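Class D beta-lactamase (Fusobacterium nucleatum subsp. polymorphum, PDB 4IED) probably hydrolyses beta-lactam antibiotics such as penicillins to substituted beta-amino acids. Local coordinates at residues Arg48-Ser58 and Trp199-Trp210. Residues are numbered along the deposited sequence; the frame is centred on the assembly and turned at random.
Sequences RANERFYPASS and WATDNIVVPIGW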
ATOM      1  N   ARG A  48       1.377 -18.226   0.395  1.00  8.86           N
ATOM      2  CA  ARG A  48       1.967 -16.936  -0.007  1.00  8.01           C
ATOM      3  C   ARG A  48       1.262 -15.737   0.651  1.00  7.39           C
ATOM      4  O   ARG A  48       1.913 -14.736   0.854  1.00  7.11           O
ATOM      5  CB  ARG A  48       1.951 -16.857  -1.538  1.00  8.02           C
ATOM      6  CG  ARG A  48       2.600 -15.603  -2.063  1.00  7.69           C
ATOM      7  CD  ARG A  48       2.734 -15.644  -3.554  1.00  7.80           C
ATOM      8  NE  ARG A  48       3.191 -14.342  -4.065  1.00  7.61           N
ATOM      9  CZ  ARG A  48       4.000 -14.162  -5.122  1.00  7.83           C
ATOM     10  NH1 ARG A  48       4.505 -15.143  -5.819  1.00  8.59           N
ATOM     11  NH2 ARG A  48       4.245 -12.900  -5.461  1.00  7.77           N
ATOM     12  N   ALA A  49       0.004 -15.843   0.983  1.00  7.40           N
ATOM     13  CA  ALA A  49      -0.672 -14.747   1.720  1.00  7.07           C
ATOM     14  C   ALA A  49       0.014 -14.459   3.013  1.00  7.07           C
ATOM     15  O   ALA A  49       0.059 -13.326   3.414  1.00  6.77           O
ATOM     16  CB  ALA A  49      -2.102 -15.092   1.973  1.00  7.22           C
ATOM     17  N   ASN A  50       0.666 -15.471   3.599  1.00  7.49           N
ATOM     18  CA  ASN A  50       1.421 -15.266   4.891  1.00  7.82           C
ATOM     19  C   ASN A  50       2.912 -15.044   4.645  1.00  7.73           C
ATOM     20  O   ASN A  50       3.695 -14.927   5.652  1.00  8.19           O
ATOM     21  CB  ASN A  50       1.188 -16.464   5.774  1.00  8.63           C
ATOM     22  CG  ASN A  50      -0.205 -16.534   6.280  1.00  9.03           C
ATOM     23  OD1 ASN A  50      -0.920 -17.546   6.154  1.00 11.07           O
ATOM     24  ND2 ASN A  50      -0.608 -15.456   6.879  1.00  8.85           N
ATOM     25  N   GLU A  51       3.399 -14.989   3.385  1.00  7.56           N
ATOM     26  CA  GLU A  51       4.806 -14.798   3.142  1.00  7.70           C
ATOM     27  C   GLU A  51       5.117 -13.328   3.011  1.00  7.07           C
ATOM     28  O   GLU A  51       4.448 -12.571   2.319  1.00  6.73           O
ATOM     29  CB  GLU A  51       5.220 -15.478   1.788  1.00  8.51           C
ATOM     30  CG  GLU A  51       6.687 -15.331   1.423  1.00  9.82           C
ATOM     31  CD  GLU A  51       7.114 -16.135   0.263  1.00 11.96           C
ATOM     32  OE1 GLU A  51       6.222 -16.746  -0.390  1.00 13.28           O
ATOM     33  OE2 GLU A  51       8.385 -16.123   0.048  1.00 14.88           O
ATOM     34  N   ARG A  52       6.138 -12.904   3.715  1.00  7.13           N
ATOM     35  CA  ARG A  52       6.539 -11.528   3.755  1.00  6.81           C
ATOM     36  C   ARG A  52       7.444 -11.175   2.555  1.00  6.78           C
ATOM     37  O   ARG A  52       8.379 -11.930   2.220  1.00  7.13           O
ATOM     38  CB  ARG A  52       7.298 -11.198   5.042  1.00  6.96           C
ATOM     39  CG  ARG A  52       6.429 -11.284   6.271  1.00  7.00           C
ATOM     40  CD  ARG A  52       7.265 -10.922   7.461  1.00  7.20           C
ATOM     41  NE  ARG A  52       6.473 -10.742   8.682  1.00  7.25           N
ATOM     42  CZ  ARG A  52       6.983 -10.781   9.883  1.00  7.57           C
ATOM     43  NH1 ARG A  52       8.225 -11.137  10.132  1.00  7.91           N
ATOM     44  NH2 ARG A  52       6.206 -10.501  10.917  1.00  7.63           N
ATOM     45  N   PHE A  53       7.127 -10.030   1.940  1.00  6.42           N
ATOM     46  CA  PHE A  53       7.868  -9.474   0.778  1.00  6.40           C
ATOM     47  C   PHE A  53       8.176  -8.032   1.022  1.00  6.16           C
ATOM     48  O   PHE A  53       7.453  -7.255   1.804  1.00  5.90           O
ATOM     49  CB  PHE A  53       7.088  -9.577  -0.587  1.00  6.30           C
ATOM     50  CG  PHE A  53       6.708 -10.991  -0.967  1.00  6.57           C
ATOM     51  CD1 PHE A  53       7.668 -11.803  -1.568  1.00  6.96           C
ATOM     52  CD2 PHE A  53       5.411 -11.506  -0.817  1.00  6.51           C
ATOM     53  CE1 PHE A  53       7.338 -13.104  -1.945  1.00  7.27           C
ATOM     54  CE2 PHE A  53       5.043 -12.753  -1.173  1.00  6.80           C
ATOM     55  CZ  PHE A  53       6.020 -13.581  -1.737  1.00  7.19           C
ATOM     56  N   TYR A  54       9.190  -7.485   0.342  1.00  6.25           N
ATOM     57  CA  TYR A  54       9.445  -6.027   0.412  1.00  6.05           C
ATOM     58  C   TYR A  54       8.133  -5.309   0.044  1.00  5.69           C
ATOM     59  O   TYR A  54       7.546  -5.682  -0.973  1.00  5.67           O
ATOM     60  CB  TYR A  54      10.542  -5.581  -0.555  1.00  6.24           C
ATOM     61  CG  TYR A  54      11.841  -6.354  -0.546  1.00  6.68           C
ATOM     62  CD1 TYR A  54      12.360  -6.969   0.585  1.00  6.93           C
ATOM     63  CD2 TYR A  54      12.519  -6.451  -1.706  1.00  7.23           C
ATOM     64  CE1 TYR A  54      13.554  -7.661   0.547  1.00  7.67           C
ATOM     65  CE2 TYR A  54      13.726  -7.060  -1.777  1.00  8.01           C
ATOM     66  CZ  TYR A  54      14.206  -7.728  -0.690  1.00  8.09           C
ATOM     67  OH  TYR A  54      15.457  -8.414  -0.753  1.00  9.71           O
ATOM     68  N   PRO A  55       7.720  -4.288   0.804  1.00  5.48           N
ATOM     69  CA  PRO A  55       6.446  -3.649   0.438  1.00  5.20           C
ATOM     70  C   PRO A  55       6.544  -2.698  -0.677  1.00  5.14           C
ATOM     71  O   PRO A  55       5.510  -2.315  -1.313  1.00  4.99           O
ATOM     72  CB  PRO A  55       6.112  -2.853   1.714  1.00  5.09           C
ATOM     73  CG  PRO A  55       7.473  -2.604   2.348  1.00  5.28           C
ATOM     74  CD  PRO A  55       8.270  -3.845   2.082  1.00  5.54           C
ATOM     75  N   ALA A  56       7.744  -2.298  -1.068  1.00  5.31           N
ATOM     76  CA  ALA A  56       7.867  -1.255  -2.119  1.00  5.31           C
ATOM     77  C   ALA A  56       7.023  -0.117  -1.874  1.00  5.10           C
ATOM     78  O   ALA A  56       6.839   0.305  -0.722  1.00  4.99           O
ATOM     79  CB  ALA A  56       7.667  -1.810  -3.516  1.00  5.43           C
ATOM     80  N   SER A  57       6.507   0.523  -2.912  1.00  5.07           N
ATOM     81  CA  SER A  57       5.805   1.765  -2.610  1.00  4.93           C
ATOM     82  C   SER A  57       4.460   1.683  -1.855  1.00  4.72           C
ATOM     83  O   SER A  57       3.900   2.698  -1.518  1.00  4.65           O
ATOM     84  CB  SER A  57       5.551   2.594  -3.880  1.00  5.01           C
ATOM     85  OG  SER A  57       6.686   2.911  -4.655  1.00  5.27           O
ATOM     86  N   SER A  58       3.988   0.464  -1.674  1.00  4.69           N
ATOM     87  CA  SER A  58       2.857   0.312  -0.765  1.00  4.56           C
ATOM     88  C   SER A  58       3.208   0.820   0.606  1.00  4.55           C
ATOM     89  O   SER A  58       2.258   1.196   1.340  1.00  4.49           O
ATOM     90  CB  SER A  58       2.302  -1.123  -0.737  1.00  4.60           C
ATOM     91  OG  SER A  58       3.184  -1.976   0.037  1.00  4.70           O
ATOM     92  N   TRP A 199       5.840  -1.809  -6.671  1.00  5.55           N
ATOM     93  CA  TRP A 199       6.533  -2.809  -7.479  1.00  5.85           C
ATOM     94  C   TRP A 199       7.983  -2.934  -6.875  1.00  6.06           C
ATOM     95  O   TRP A 199       8.814  -2.032  -6.994  1.00  6.18           O
ATOM     96  CB  TRP A 199       6.632  -2.396  -8.951  1.00  6.07           C
ATOM     97  CG  TRP A 199       7.093  -3.491  -9.898  1.00  6.43           C
ATOM     98  CD1 TRP A 199       6.925  -4.833  -9.763  1.00  6.53           C
ATOM     99  CD2 TRP A 199       7.672  -3.287 -11.206  1.00  6.79           C
ATOM    100  NE1 TRP A 199       7.366  -5.482 -10.915  1.00  6.94           N
ATOM    101  CE2 TRP A 199       7.823  -4.554 -11.806  1.00  7.10           C
ATOM    102  CE3 TRP A 199       8.082  -2.152 -11.902  1.00  6.93           C
ATOM    103  CZ2 TRP A 199       8.411  -4.697 -13.056  1.00  7.66           C
ATOM    104  CZ3 TRP A 199       8.662  -2.320 -13.164  1.00  7.46           C
ATOM    105  CH2 TRP A 199       8.784  -3.576 -13.700  1.00  7.79           C
ATOM    106  N   ALA A 200       8.241  -4.099  -6.323  1.00  6.17           N
ATOM    107  CA  ALA A 200       9.553  -4.392  -5.732  1.00  6.43           C
ATOM    108  C   ALA A 200      10.464  -4.985  -6.817  1.00  6.87           C
ATOM    109  O   ALA A 200      10.281  -6.123  -7.162  1.00  7.24           O
ATOM    110  CB  ALA A 200       9.417  -5.354  -4.597  1.00  6.42           C
ATOM    111  N   THR A 201      11.455  -4.215  -7.209  1.00  7.34           N
ATOM    112  CA  THR A 201      12.315  -4.642  -8.333  1.00  8.25           C
ATOM    113  C   THR A 201      13.777  -4.761  -7.943  1.00  8.93           C
ATOM    114  O   THR A 201      14.580  -5.269  -8.718  1.00  9.83           O
ATOM    115  CB  THR A 201      12.225  -3.711  -9.530  1.00  8.63           C
ATOM    116  OG1 THR A 201      12.519  -2.359  -9.091  1.00  8.69           O
ATOM    117  CG2 THR A 201      10.825  -3.657 -10.086  1.00  8.77           C
ATOM    118  N   ASP A 202      14.182  -4.209  -6.829  1.00  9.22           N
ATOM    119  CA  ASP A 202      15.570  -4.176  -6.417  1.00 10.43           C
ATOM    120  C   ASP A 202      15.922  -5.274  -5.449  1.00 10.00           C
ATOM    121  O   ASP A 202      15.137  -5.646  -4.577  1.00  9.17           O
ATOM    122  CB  ASP A 202      15.855  -2.849  -5.720  1.00 11.93           C
ATOM    123  CG  ASP A 202      15.793  -1.624  -6.658  1.00 15.23           C
ATOM    124  OD1 ASP A 202      16.135  -1.727  -7.813  1.00 21.40           O
ATOM    125  OD2 ASP A 202      15.587  -0.518  -6.148  1.00 21.96           O
ATOM    126  N   ASN A 203      17.086  -5.861  -5.610  1.00 10.51           N
ATOM    127  CA  ASN A 203      17.536  -6.896  -4.718  1.00 10.72           C
ATOM    128  C   ASN A 203      16.637  -8.124  -4.675  1.00 10.53           C
ATOM    129  O   ASN A 203      16.382  -8.656  -3.603  1.00 10.83           O
ATOM    130  CB  ASN A 203      17.881  -6.308  -3.362  1.00 11.05           C
ATOM    131  CG  ASN A 203      18.690  -7.227  -2.486  1.00 12.01           C
ATOM    132  OD1 ASN A 203      19.562  -7.963  -2.970  1.00 13.86           O
ATOM    133  ND2 ASN A 203      18.350  -7.279  -1.184  1.00 12.27           N
ATOM    134  N   ILE A 204      16.133  -8.512  -5.867  1.00 10.27           N
ATOM    135  CA  ILE A 204      15.224  -9.611  -5.956  1.00 10.10           C
ATOM    136  C   ILE A 204      15.294 -10.212  -7.387  1.00 10.22           C
ATOM    137  O   ILE A 204      15.383  -9.462  -8.366  1.00 10.36           O
ATOM    138  CB  ILE A 204      13.815  -9.068  -5.603  1.00  9.73           C
ATOM    139  CG1 ILE A 204      12.852 -10.146  -5.299  1.00 10.13           C
ATOM    140  CG2 ILE A 204      13.263  -8.082  -6.637  1.00  9.32           C
ATOM    141  CD1 ILE A 204      11.563  -9.549  -4.734  1.00  9.84           C
ATOM    142  N   VAL A 205      15.222 -11.533  -7.509  1.00 10.26           N
ATOM    143  CA  VAL A 205      15.297 -12.125  -8.821  1.00 10.62           C
ATOM    144  C   VAL A 205      13.965 -11.986  -9.558  1.00 10.29           C
ATOM    145  O   VAL A 205      13.921 -11.657 -10.741  1.00 10.82           O
ATOM    146  CB  VAL A 205      15.719 -13.595  -8.717  1.00 11.12           C
ATOM    147  CG1 VAL A 205      15.698 -14.310 -10.100  1.00 11.59           C
ATOM    148  CG2 VAL A 205      17.181 -13.659  -8.305  1.00 11.69           C
ATOM    149  N   VAL A 206      12.872 -12.266  -8.859  1.00  9.72           N
ATOM    150  CA  VAL A 206      11.533 -12.198  -9.421  1.00  9.43           C
ATOM    151  C   VAL A 206      10.792 -11.008  -8.760  1.00  8.48           C
ATOM    152  O   VAL A 206      10.388 -11.051  -7.566  1.00  8.41           O
ATOM    153  CB  VAL A 206      10.725 -13.465  -9.188  1.00  9.71           C
ATOM    154  CG1 VAL A 206       9.316 -13.283  -9.681  1.00  9.60           C
ATOM    155  CG2 VAL A 206      11.395 -14.628  -9.933  1.00 10.53           C
ATOM    156  N   PRO A 207      10.621  -9.878  -9.490  1.00  8.28           N
ATOM    157  CA  PRO A 207       9.938  -8.697  -8.883  1.00  7.72           C
ATOM    158  C   PRO A 207       8.497  -9.018  -8.559  1.00  7.38           C
ATOM    159  O   PRO A 207       7.848  -9.866  -9.128  1.00  7.54           O
ATOM    160  CB  PRO A 207      10.099  -7.643  -9.967  1.00  7.74           C
ATOM    161  CG  PRO A 207      11.310  -8.069 -10.771  1.00  8.32           C
ATOM    162  CD  PRO A 207      11.236  -9.568 -10.810  1.00  8.64           C
ATOM    163  N   ILE A 208       8.059  -8.286  -7.524  1.00  6.97           N
ATOM    164  CA  ILE A 208       6.756  -8.468  -6.891  1.00  6.71           C
ATOM    165  C   ILE A 208       5.936  -7.182  -7.075  1.00  6.28           C
ATOM    166  O   ILE A 208       6.271  -6.110  -6.557  1.00  6.09           O
ATOM    167  CB  ILE A 208       6.874  -8.735  -5.347  1.00  6.96           C
ATOM    168  CG1 ILE A 208       7.754  -9.895  -4.987  1.00  7.67           C
ATOM    169  CG2 ILE A 208       5.429  -8.896  -4.756  1.00  6.67           C
ATOM    170  CD1 ILE A 208       7.218 -11.213  -5.410  1.00  8.01           C
ATOM    171  N   GLY A 209       4.792  -7.329  -7.737  1.00  6.21           N
ATOM    172  CA  GLY A 209       3.839  -6.216  -7.830  1.00  5.91           C
ATOM    173  C   GLY A 209       2.771  -6.271  -6.752  1.00  5.64           C
ATOM    174  O   GLY A 209       2.171  -7.283  -6.538  1.00  5.72           O
ATOM    175  N   TRP A 210       2.531  -5.175  -6.105  1.00  5.38           N
ATOM    176  CA  TRP A 210       1.514  -5.026  -5.005  1.00  5.16           C
ATOM    177  C   TRP A 210       0.403  -4.075  -5.427  1.00  5.01           C
ATOM    178  O   TRP A 210       0.667  -3.055  -6.082  1.00  4.99           O
ATOM    179  CB  TRP A 210       2.154  -4.380  -3.753  1.00  5.04           C
ATOM    180  CG  TRP A 210       3.070  -5.165  -2.867  1.00  5.18           C
ATOM    181  CD1 TRP A 210       4.430  -5.115  -2.865  1.00  5.34           C
ATOM    182  CD2 TRP A 210       2.668  -5.994  -1.764  1.00  5.21           C
ATOM    183  NE1 TRP A 210       4.944  -5.937  -1.891  1.00  5.49           N
ATOM    184  CE2 TRP A 210       3.863  -6.461  -1.152  1.00  5.41           C
ATOM    185  CE3 TRP A 210       1.405  -6.455  -1.281  1.00  5.17           C
ATOM    186  CZ2 TRP A 210       3.819  -7.255  -0.029  1.00  5.54           C
ATOM    187  CZ3 TRP A 210       1.345  -7.200  -0.195  1.00  5.28           C
ATOM    188  CH2 TRP A 210       2.557  -7.610   0.485  1.00  5.47           C
TER
HETATM  189  O   HOH W   1       7.335   0.505  -5.800  1.00  6.38           O
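Trp-210 meets Tyr-54 through its indole N-H: NE1 donates to the backbone O of Tyr-54 at 2.8 Å. The bond is moderately bent (150° at the hydrogen), and the carbonyl oxygen lies near the indole plane, an arrangement that restrains the rotation of the ring. Over one indole face lies Ser-58 OG, which is hydrogen-bonded to Gln-157, while Phe-53 CB approaches CZ2 of Trp-210 to 4.0 Å.

The phenol of Tyr-54 reaches the loop 201-207 that joins antiparallel strands 192-200 and 208-216. With its CG anti to the carbonyl carbon (chi1 -50°), the ring extends along that loop, and the OH of Tyr-54 donates to the backbone O of Asn-203 at 3.0 Å, with the acceptor at the ring edge. The Asn-203 amide, nearly parallel to the phenol plane, instead gives ND2 to Glu-147 O. Ile-208 CD1 stands over one Phe-53 face, 4.3 Å from its centroid, in a CH-pi contact; it also touches NH2 of Arg-48, whose guanidinium is anchored by Asp-229 and Asn-227.

Further along, Ala-56 CB packs 4.1 Å from Ala-200 CB. Here one water accepts from Ser-57 N (3.0 Å) and Trp-199 N (2.9 Å), beside Ser-57, the first residue of the Ser-x-x-Lys motif that ends in the carboxylated lysine at position 60, to which its OG is hydrogen-bonded. This pair of amides is consistent with the oxyanion hole of a class D beta-lactamase.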